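Local coordinates for protein intracellular exo-alpha-(1->5)-L-arabinofuranosidase (Bifidobacterium longum, PDB 2Y2W) that hydrolyses terminal alpha-(1->5)-linked L-arabinofuranosyl residues from branched and debranched arabinans, and also acts on wheat arabinoxylan, at residues D[78-83]-D[126-131]; D[323-326]-D[332-335]. All blocks are in the same frame, centred on the assembly; numbering follows the deposited sequence.

Contact 1: residues D[78-83]-D[126-131]; sequences GIYEPS and GPRENR
Tyr80, where the backbone departs from the helix after 75-79, meets Arg128 at the start of the short 3-10 segment 128-130, and the two backbones stay well apart. The CB of Tyr80 points toward the loop, and CG lies opposite the backbone N (chi1 -176°), which carries the ring out to the arginine; Arg128 runs straight from CG to NE and arrives from the opposite direction. The phenol oxygen lies over one face of the guanidinium: Tyr80 OH is 3.3 Å from Arg128 NE, but the geometry is unsuitable for a hydrogen bond, and Arg128 NE donates instead to the carbonyl of Glu146. Arg128 NH2 sits 3.9 Å from Tyr80 CE1, with ring and guanidinium planes 22° apart. Pro82 CD rests on a face of the same ring. CG of Arg128 packs over the centre of the Arg131 guanidinium, which grips Gly126 O side-on through Arg131 NH2 at 2.8 Å and NE at 3.0 Å. Away from the active site, this packing joins the end of helix 75-79 to the loop following strand 107-110 of the (beta/alpha)8 barrel. Both arginines form salt bridges to Asp151 of helix 149-159, where Ile79 packs on Phe152 and Trp155.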
loop_
_atom_site.group_PDB
_atom_site.type_symbol
_atom_site.label_atom_id
_atom_site.label_comp_id
_atom_site.label_asym_id
_atom_site.label_seq_id
_atom_site.Cartn_x
_atom_site.Cartn_y
_atom_site.Cartn_z
ATOM N N GLY D 78 -30.313 16.886 -8.813
ATOM C CA GLY D 78 -29.624 17.789 -9.723
ATOM C C GLY D 78 -29.778 17.320 -11.151
ATOM O O GLY D 78 -30.726 17.702 -11.838
ATOM N N ILE D 79 -28.848 16.484 -11.598
ATOM C CA ILE D 79 -28.919 15.905 -12.937
ATOM C C ILE D 79 -29.801 14.652 -12.968
ATOM O O ILE D 79 -30.330 14.289 -14.017
ATOM C CB ILE D 79 -27.516 15.597 -13.517
ATOM C CG1 ILE D 79 -26.758 14.599 -12.631
ATOM C CG2 ILE D 79 -26.723 16.891 -13.709
ATOM C CD1 ILE D 79 -25.683 13.814 -13.358
ATOM N N TYR D 80 -29.964 14.009 -11.813
ATOM C CA TYR D 80 -30.741 12.777 -11.715
ATOM C C TYR D 80 -31.921 12.926 -10.753
ATOM O O TYR D 80 -31.736 13.202 -9.566
ATOM C CB TYR D 80 -29.832 11.621 -11.286
ATOM C CG TYR D 80 -30.497 10.266 -11.241
ATOM C CD1 TYR D 80 -30.775 9.566 -12.413
ATOM C CD2 TYR D 80 -30.832 9.674 -10.023
ATOM C CE1 TYR D 80 -31.381 8.313 -12.376
ATOM C CE2 TYR D 80 -31.436 8.421 -9.974
ATOM C CZ TYR D 80 -31.703 7.748 -11.155
ATOM O OH TYR D 80 -32.298 6.511 -11.118
ATOM N N GLU D 81 -33.128 12.750 -11.284
ATOM C CA GLU D 81 -34.363 12.827 -10.500
ATOM C C GLU D 81 -35.481 12.140 -11.283
ATOM O O GLU D 81 -36.189 12.793 -12.044
ATOM C CB GLU D 81 -34.723 14.290 -10.196
ATOM C CG GLU D 81 -35.660 14.481 -9.007
ATOM C CD GLU D 81 -35.844 15.943 -8.611
ATOM O OE1 GLU D 81 -34.934 16.763 -8.859
ATOM O OE2 GLU D 81 -36.905 16.269 -8.035
ATOM N N PRO D 82 -35.633 10.812 -11.106
ATOM C CA PRO D 82 -36.536 9.975 -11.914
ATOM C C PRO D 82 -38.012 10.374 -11.857
ATOM O O PRO D 82 -38.750 10.142 -12.820
ATOM C CB PRO D 82 -36.359 8.578 -11.309
ATOM C CG PRO D 82 -35.052 8.623 -10.607
ATOM C CD PRO D 82 -34.934 10.016 -10.082
ATOM N N SER D 83 -38.428 10.962 -10.739
ATOM C CA SER D 83 -39.823 11.329 -10.522
ATOM C C SER D 83 -40.123 12.776 -10.916
ATOM O O SER D 83 -41.233 13.263 -10.697
ATOM C CB SER D 83 -40.204 11.094 -9.058
ATOM O OG SER D 83 -39.469 11.956 -8.207
ATOM N N GLY D 126 -23.706 -2.219 -13.138
ATOM C CA GLY D 126 -24.683 -3.301 -13.123
ATOM C C GLY D 126 -26.089 -2.802 -12.851
ATOM O O GLY D 126 -26.328 -1.591 -12.843
ATOM N N PRO D 127 -27.034 -3.737 -12.630
ATOM C CA PRO D 127 -28.436 -3.391 -12.371
ATOM C C PRO D 127 -28.606 -2.638 -11.049
ATOM O O PRO D 127 -28.109 -3.093 -10.015
ATOM C CB PRO D 127 -29.131 -4.761 -12.305
ATOM C CG PRO D 127 -28.188 -5.714 -12.990
ATOM C CD PRO D 127 -26.828 -5.197 -12.664
ATOM N N ARG D 128 -29.301 -1.498 -11.097
ATOM C CA ARG D 128 -29.543 -0.662 -9.912
ATOM C C ARG D 128 -30.053 -1.453 -8.713
ATOM O O ARG D 128 -29.584 -1.260 -7.589
ATOM C CB ARG D 128 -30.534 0.459 -10.224
ATOM C CG ARG D 128 -29.935 1.656 -10.924
ATOM C CD ARG D 128 -30.912 2.816 -10.919
ATOM N NE ARG D 128 -30.558 3.832 -11.906
ATOM C CZ ARG D 128 -31.013 3.862 -13.156
ATOM N NH1 ARG D 128 -31.849 2.929 -13.593
ATOM N NH2 ARG D 128 -30.630 4.830 -13.972
ATOM N N GLU D 129 -31.009 -2.345 -8.969
ATOM C CA GLU D 129 -31.620 -3.181 -7.933
ATOM C C GLU D 129 -30.582 -3.785 -6.996
ATOM O O GLU D 129 -30.772 -3.807 -5.779
ATOM C CB GLU D 129 -32.455 -4.307 -8.560
ATOM C CG GLU D 129 -33.611 -3.843 -9.445
ATOM C CD GLU D 129 -33.166 -3.414 -10.839
ATOM O OE1 GLU D 129 -32.261 -4.069 -11.408
ATOM O OE2 GLU D 129 -33.727 -2.425 -11.365
ATOM N N ASN D 130 -29.475 -4.246 -7.575
ATOM C CA ASN D 130 -28.478 -5.029 -6.851
ATOM C C ASN D 130 -27.226 -4.248 -6.434
ATOM O O ASN D 130 -26.254 -4.836 -5.949
ATOM C CB ASN D 130 -28.111 -6.277 -7.669
ATOM C CG ASN D 130 -29.315 -7.182 -7.925
ATOM O OD1 ASN D 130 -29.884 -7.185 -9.017
ATOM N ND2 ASN D 130 -29.717 -7.938 -6.907
ATOM N N ARG D 131 -27.261 -2.927 -6.608
ATOM C CA ARG D 131 -26.152 -2.069 -6.186
ATOM C C ARG D 131 -26.203 -1.809 -4.678
ATOM O O ARG D 131 -27.263 -1.480 -4.142
ATOM C CB ARG D 131 -26.153 -0.748 -6.960
ATOM C CG ARG D 131 -25.979 -0.904 -8.465
ATOM C CD ARG D 131 -25.912 0.445 -9.153
ATOM N NE ARG D 131 -26.200 0.353 -10.583
ATOM C CZ ARG D 131 -26.129 1.374 -11.435
ATOM N NH1 ARG D 131 -25.773 2.585 -11.015
ATOM N NH2 ARG D 131 -26.413 1.184 -12.714
#

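Contact 2: residues D[323-326]-D[332-335]; sequences QARE and KDIA
A surface salt-bridge network of Arg325, Glu326 and Asp333 spans the loop between helix 307-327 and the strand that follows it. Arg325 NE lies 3.3 Å from Asp333 OD1, with the guanidinium and carboxylate planes 39° apart. The ion pair is close, but no direct hydrogen bond accompanies it; a water does that work, accepting from Arg325 NE at 2.6 Å and donating to Asp333 OD1, also at 2.6 Å. Further along the same guanidinium, Arg325 NH2 makes a long salt bridge of 3.7 Å to Glu326 OE1, which stands well out of the guanidinium plane, so charge alone links them. The aliphatic part of the arginine has its own contact. The first torsion (chi1 176°) sets CG opposite the amide nitrogen, and Lys332 O lies 3.4 Å from Arg325 CG and 3.3 Å from Arg325 CD; a bend at chi3 (51°) then swings the guanidinium off the line of the chain, with NE left beside Asp333 OD1. That carbonyl of Lys332 is hydrogen-bonded by the hydroxyl of Tyr275. The loop belongs to an alpha/beta step of the eight-stranded (beta/alpha)8 barrel, in which helix 307-327 leads into the seventh strand, 335-341. With the chain cut back to an alanine here, Arg325 would probably leave Asp333 OD1 without its charged mate, the bridging water without its donor, and the carbonyl of Lys332 without the methylenes packed on it. The CB of Lys332 points away from the helix, and its NZ hydrogen-bonds to the carbonyl of Leu278, while the lysine also makes a cation-pi contact with Tyr275. Ala324 and Ile334, both buried, direct their CB atoms toward the opposing segment; Ala324 touches Leu271 and Thr272 of helix 265-274, and Ile334 touches Val281 of strand 280-287.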
loop_
_atom_site.group_PDB
_atom_site.type_symbol
_atom_site.label_atom_id
_atom_site.label_comp_id
_atom_site.label_asym_id
_atom_site.label_seq_id
_atom_site.Cartn_x
_atom_site.Cartn_y
_atom_site.Cartn_z
ATOM N N GLN D 323 10.259 23.156 -14.883
ATOM C CA GLN D 323 11.460 22.586 -14.272
ATOM C C GLN D 323 11.453 21.062 -14.262
ATOM O O GLN D 323 12.514 20.435 -14.224
ATOM C CB GLN D 323 11.685 23.137 -12.860
ATOM C CG GLN D 323 12.242 24.556 -12.835
ATOM C CD GLN D 323 13.175 24.803 -11.663
ATOM O OE1 GLN D 323 12.822 24.559 -10.509
ATOM N NE2 GLN D 323 14.377 25.295 -11.956
ATOM N N ALA D 324 10.257 20.478 -14.312
ATOM C CA ALA D 324 10.103 19.027 -14.394
ATOM C C ALA D 324 10.513 18.504 -15.773
ATOM O O ALA D 324 11.183 17.476 -15.876
ATOM C CB ALA D 324 8.675 18.624 -14.065
ATOM N N ARG D 325 10.111 19.221 -16.822
ATOM C CA ARG D 325 10.483 18.881 -18.194
ATOM C C ARG D 325 11.999 18.945 -18.397
ATOM O O ARG D 325 12.601 17.999 -18.912
ATOM C CB ARG D 325 9.765 19.795 -19.195
ATOM C CG ARG D 325 10.181 19.577 -20.657
ATOM C CD ARG D 325 9.620 20.641 -21.602
ATOM N NE ARG D 325 9.875 22.004 -21.137
ATOM C CZ ARG D 325 10.995 22.687 -21.358
ATOM N NH1 ARG D 325 11.994 22.148 -22.044
ATOM N NH2 ARG D 325 11.116 23.921 -20.885
ATOM N N GLU D 326 12.609 20.055 -17.983
ATOM C CA GLU D 326 14.048 20.262 -18.168
ATOM C C GLU D 326 14.920 19.377 -17.268
ATOM O O GLU D 326 16.079 19.123 -17.586
ATOM C CB GLU D 326 14.426 21.749 -18.058
ATOM C CG GLU D 326 13.965 22.455 -16.787
ATOM C CD GLU D 326 13.669 23.945 -16.991
ATOM O OE1 GLU D 326 13.590 24.404 -18.155
ATOM O OE2 GLU D 326 13.507 24.660 -15.975
ATOM N N LYS D 332 8.255 17.468 -24.328
ATOM C CA LYS D 332 6.827 17.726 -24.164
ATOM C C LYS D 332 6.544 18.649 -22.975
ATOM O O LYS D 332 7.169 18.526 -21.920
ATOM C CB LYS D 332 6.095 16.386 -23.994
ATOM C CG LYS D 332 4.781 16.440 -23.207
ATOM C CD LYS D 332 4.402 15.075 -22.644
ATOM C CE LYS D 332 5.130 14.763 -21.344
ATOM N NZ LYS D 332 4.814 13.389 -20.857
ATOM N N ASP D 333 5.597 19.567 -23.159
ATOM C CA ASP D 333 5.105 20.414 -22.077
ATOM C C ASP D 333 3.951 19.761 -21.329
ATOM O O ASP D 333 3.073 19.147 -21.938
ATOM C CB ASP D 333 4.630 21.761 -22.624
ATOM C CG ASP D 333 5.728 22.799 -22.670
ATOM O OD1 ASP D 333 6.918 22.430 -22.556
ATOM O OD2 ASP D 333 5.392 23.993 -22.823
ATOM N N ILE D 334 3.961 19.899 -20.007
ATOM C CA ILE D 334 2.818 19.542 -19.182
ATOM C C ILE D 334 1.875 20.740 -19.154
ATOM O O ILE D 334 2.246 21.818 -18.684
ATOM C CB ILE D 334 3.235 19.188 -17.726
ATOM C CG1 ILE D 334 4.318 18.095 -17.692
ATOM C CG2 ILE D 334 2.012 18.827 -16.872
ATOM C CD1 ILE D 334 3.912 16.751 -18.279
ATOM N N ALA D 335 0.666 20.549 -19.675
ATOM C CA ALA D 335 -0.359 21.590 -19.643
ATOM C C ALA D 335 -1.008 21.685 -18.261
ATOM O O ALA D 335 -0.957 20.739 -17.471
ATOM C CB ALA D 335 -1.410 21.341 -20.716
HETATM O O HOH W 1 7.892 23.589 -20.461
#

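The two contacts hold different elements, with centres 42 Å apart and nearest atoms about 26 Å apart. Contact 1 is partly buried and brings together residues more than forty positions apart, the end of a short helix and an irregular loop; contact 2 lies at the surface and closes a local loop between a barrel helix and the next strand. Each depends on one arginine, but differently. In contact 1 the guanidinium is approached over its face by a phenol oxygen and has its polar partners outside the two segments, whereas in contact 2 opposite charges face each other across the segments, and a water bonded to both bridges them. Both lie away from the probable catalytic and arabinose-binding residues.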